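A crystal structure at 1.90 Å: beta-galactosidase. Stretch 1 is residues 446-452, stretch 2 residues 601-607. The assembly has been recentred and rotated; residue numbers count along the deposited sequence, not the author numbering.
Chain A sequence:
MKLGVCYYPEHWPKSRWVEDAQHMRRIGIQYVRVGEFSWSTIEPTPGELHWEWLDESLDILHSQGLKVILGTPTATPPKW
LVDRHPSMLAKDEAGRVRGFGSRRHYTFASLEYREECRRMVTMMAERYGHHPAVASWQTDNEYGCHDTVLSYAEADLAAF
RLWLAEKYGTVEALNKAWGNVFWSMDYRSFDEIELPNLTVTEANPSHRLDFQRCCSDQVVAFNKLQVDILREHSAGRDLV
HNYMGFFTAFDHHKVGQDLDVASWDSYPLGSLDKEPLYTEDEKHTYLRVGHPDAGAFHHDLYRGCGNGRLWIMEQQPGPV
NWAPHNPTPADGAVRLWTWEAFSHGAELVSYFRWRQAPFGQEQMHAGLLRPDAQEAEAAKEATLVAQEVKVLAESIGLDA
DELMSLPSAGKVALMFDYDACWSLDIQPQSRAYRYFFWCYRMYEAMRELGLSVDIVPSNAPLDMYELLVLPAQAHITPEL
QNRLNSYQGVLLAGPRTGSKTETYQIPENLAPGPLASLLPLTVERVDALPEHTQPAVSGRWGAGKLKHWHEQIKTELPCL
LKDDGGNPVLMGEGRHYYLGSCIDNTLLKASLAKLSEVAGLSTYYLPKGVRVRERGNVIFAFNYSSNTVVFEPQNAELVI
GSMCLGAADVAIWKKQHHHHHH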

# COMPACT_ATOMS: atom_id res chain seq x y z
N MET A 446 -9.59 11.99 28.75
CA MET A 446 -9.38 12.70 30.03
C MET A 446 -7.94 12.55 30.50
O MET A 446 -7.30 13.53 30.92
CB MET A 446 -10.29 12.15 31.13
CG MET A 446 -11.77 12.43 30.96
SD MET A 446 -12.71 11.57 32.23
CE MET A 446 -14.34 12.15 31.83
N ARG A 447 -7.43 11.32 30.42
CA ARG A 447 -6.07 11.01 30.87
C ARG A 447 -4.98 11.63 30.00
O ARG A 447 -3.94 12.05 30.52
CB ARG A 447 -5.89 9.50 30.96
CG ARG A 447 -6.71 8.85 32.06
CD ARG A 447 -5.87 8.63 33.30
NE ARG A 447 -4.87 7.59 33.06
CZ ARG A 447 -3.80 7.35 33.81
NH1 ARG A 447 -3.54 8.09 34.89
NH2 ARG A 447 -2.97 6.37 33.47
N GLU A 448 -5.21 11.68 28.68
CA GLU A 448 -4.30 12.38 27.75
C GLU A 448 -4.25 13.90 28.00
O GLU A 448 -3.32 14.57 27.57
CB GLU A 448 -4.69 12.10 26.29
CG GLU A 448 -4.35 10.69 25.84
CD GLU A 448 -4.86 10.35 24.44
OE1 GLU A 448 -5.85 10.96 23.99
OE2 GLU A 448 -4.28 9.46 23.79
N LEU A 449 -5.28 14.43 28.68
CA LEU A 449 -5.32 15.83 29.13
C LEU A 449 -4.78 16.03 30.54
O LEU A 449 -4.89 17.13 31.09
CB LEU A 449 -6.75 16.36 29.04
CG LEU A 449 -7.32 16.50 27.63
CD1 LEU A 449 -8.79 16.87 27.69
CD2 LEU A 449 -6.54 17.53 26.82
N GLY A 450 -4.18 14.99 31.13
CA GLY A 450 -3.55 15.09 32.43
C GLY A 450 -4.49 15.12 33.63
O GLY A 450 -4.04 15.42 34.73
N LEU A 451 -5.76 14.78 33.43
CA LEU A 451 -6.76 14.89 34.51
C LEU A 451 -6.69 13.70 35.48
O LEU A 451 -6.49 12.55 35.06
CB LEU A 451 -8.17 14.99 33.92
CG LEU A 451 -8.48 16.25 33.12
CD1 LEU A 451 -9.72 16.08 32.27
CD2 LEU A 451 -8.64 17.46 34.04
N SER A 452 -6.85 13.99 36.78
CA SER A 452 -7.08 12.97 37.81
C SER A 452 -8.58 12.74 37.93
O SER A 452 -9.36 13.70 38.03
CB SER A 452 -6.48 13.41 39.16
OG SER A 452 -5.06 13.53 39.08
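Stretch 2 601-607: LSTYYLP

Stretch 2 lies as an extended strand-like segment, without regular secondary structure, across the backbone carbonyls of Glu448 and Leu449, held by two backbone hydrogen bonds and a leucine on a tyrosine face. The two chains run in opposite directions: Leu606 pairs with Glu448, Tyr605 with Leu449 (CA to CA 4.8 Å), and Thr603 and Ser602 come up against Leu449 and Leu451. Leu606 N donates to Glu448 O at 3.1 Å, and Tyr604 N to Leu449 O at 3.0 Å, so alternate amides of the extended segment read successive carbonyls of the turn. Tyr604 O receives no amide across the contact; it rests 3.2 Å from Leu449 CA in a CA-H...O contact. Water 2 ties Leu449 O (2.9 Å) to Ser602 O (3.0 Å).

Side chains fill in around this backbone pairing. Leu449 CD2 sits over one face of the Tyr605 ring, 3.7 Å from its centroid, although the CA-to-CB bond of Tyr605 points away. The CA-to-CB bond of Leu606 points toward stretch 1, and its CD1 lies 3.8 Å from Gly450 CA. Gly450 has positive phi, which favours glycine, and an ideal CB there would lie 3.7 Å from Tyr604 O. Beyond it, Leu451 CD2 reaches within 3.6 Å of Ser602 O.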

# COMPACT_ATOMS: atom_id res chain seq x y z
N LEU A 601 -11.02 23.79 35.86
CA LEU A 601 -9.93 22.81 35.93
C LEU A 601 -8.95 23.04 34.78
O LEU A 601 -9.35 23.40 33.67
CB LEU A 601 -10.49 21.39 35.84
CG LEU A 601 -11.63 21.01 36.79
CD1 LEU A 601 -12.07 19.57 36.52
CD2 LEU A 601 -11.20 21.20 38.24
N SER A 602 -7.67 22.83 35.05
CA SER A 602 -6.65 22.96 34.01
C SER A 602 -6.49 21.64 33.23
O SER A 602 -6.78 20.56 33.74
CB SER A 602 -5.32 23.39 34.63
OG SER A 602 -4.84 22.41 35.53
N THR A 603 -6.02 21.76 32.00
CA THR A 603 -5.68 20.62 31.17
C THR A 603 -4.33 20.85 30.48
O THR A 603 -3.86 21.99 30.36
CB THR A 603 -6.77 20.33 30.10
OG1 THR A 603 -6.96 21.48 29.26
CG2 THR A 603 -8.08 19.97 30.76
N TYR A 604 -3.73 19.75 30.05
CA TYR A 604 -2.42 19.74 29.42
C TYR A 604 -2.37 18.54 28.49
O TYR A 604 -2.58 17.42 28.94
CB TYR A 604 -1.32 19.63 30.49
CG TYR A 604 0.09 19.84 29.97
CD1 TYR A 604 0.75 18.84 29.26
CD2 TYR A 604 0.78 21.04 30.20
CE1 TYR A 604 2.05 19.03 28.78
CE2 TYR A 604 2.06 21.24 29.73
CZ TYR A 604 2.70 20.24 29.02
OH TYR A 604 3.97 20.43 28.55
N TYR A 605 -2.10 18.76 27.20
CA TYR A 605 -1.93 17.67 26.25
C TYR A 605 -0.56 17.04 26.49
O TYR A 605 0.46 17.55 26.02
CB TYR A 605 -2.04 18.16 24.79
CG TYR A 605 -3.45 18.42 24.30
CD1 TYR A 605 -4.17 19.53 24.74
CD2 TYR A 605 -4.05 17.57 23.36
CE1 TYR A 605 -5.46 19.79 24.27
CE2 TYR A 605 -5.34 17.82 22.89
CZ TYR A 605 -6.05 18.92 23.35
OH TYR A 605 -7.33 19.17 22.87
N LEU A 606 -0.55 15.96 27.26
CA LEU A 606 0.70 15.28 27.61
C LEU A 606 1.34 14.64 26.38
O LEU A 606 0.63 14.35 25.41
CB LEU A 606 0.46 14.19 28.67
CG LEU A 606 0.05 14.66 30.07
CD1 LEU A 606 -0.49 13.48 30.88
CD2 LEU A 606 1.21 15.30 30.80
N PRO A 607 2.67 14.41 26.42
CA PRO A 607 3.33 13.65 25.35
C PRO A 607 2.74 12.24 25.21
O PRO A 607 2.14 11.73 26.17
CB PRO A 607 4.79 13.57 25.80
CG PRO A 607 4.97 14.67 26.80
CD PRO A 607 3.63 14.86 27.44
O HOH W 1 -2.07 14.09 25.24
O HOH W 2 -4.73 18.32 33.71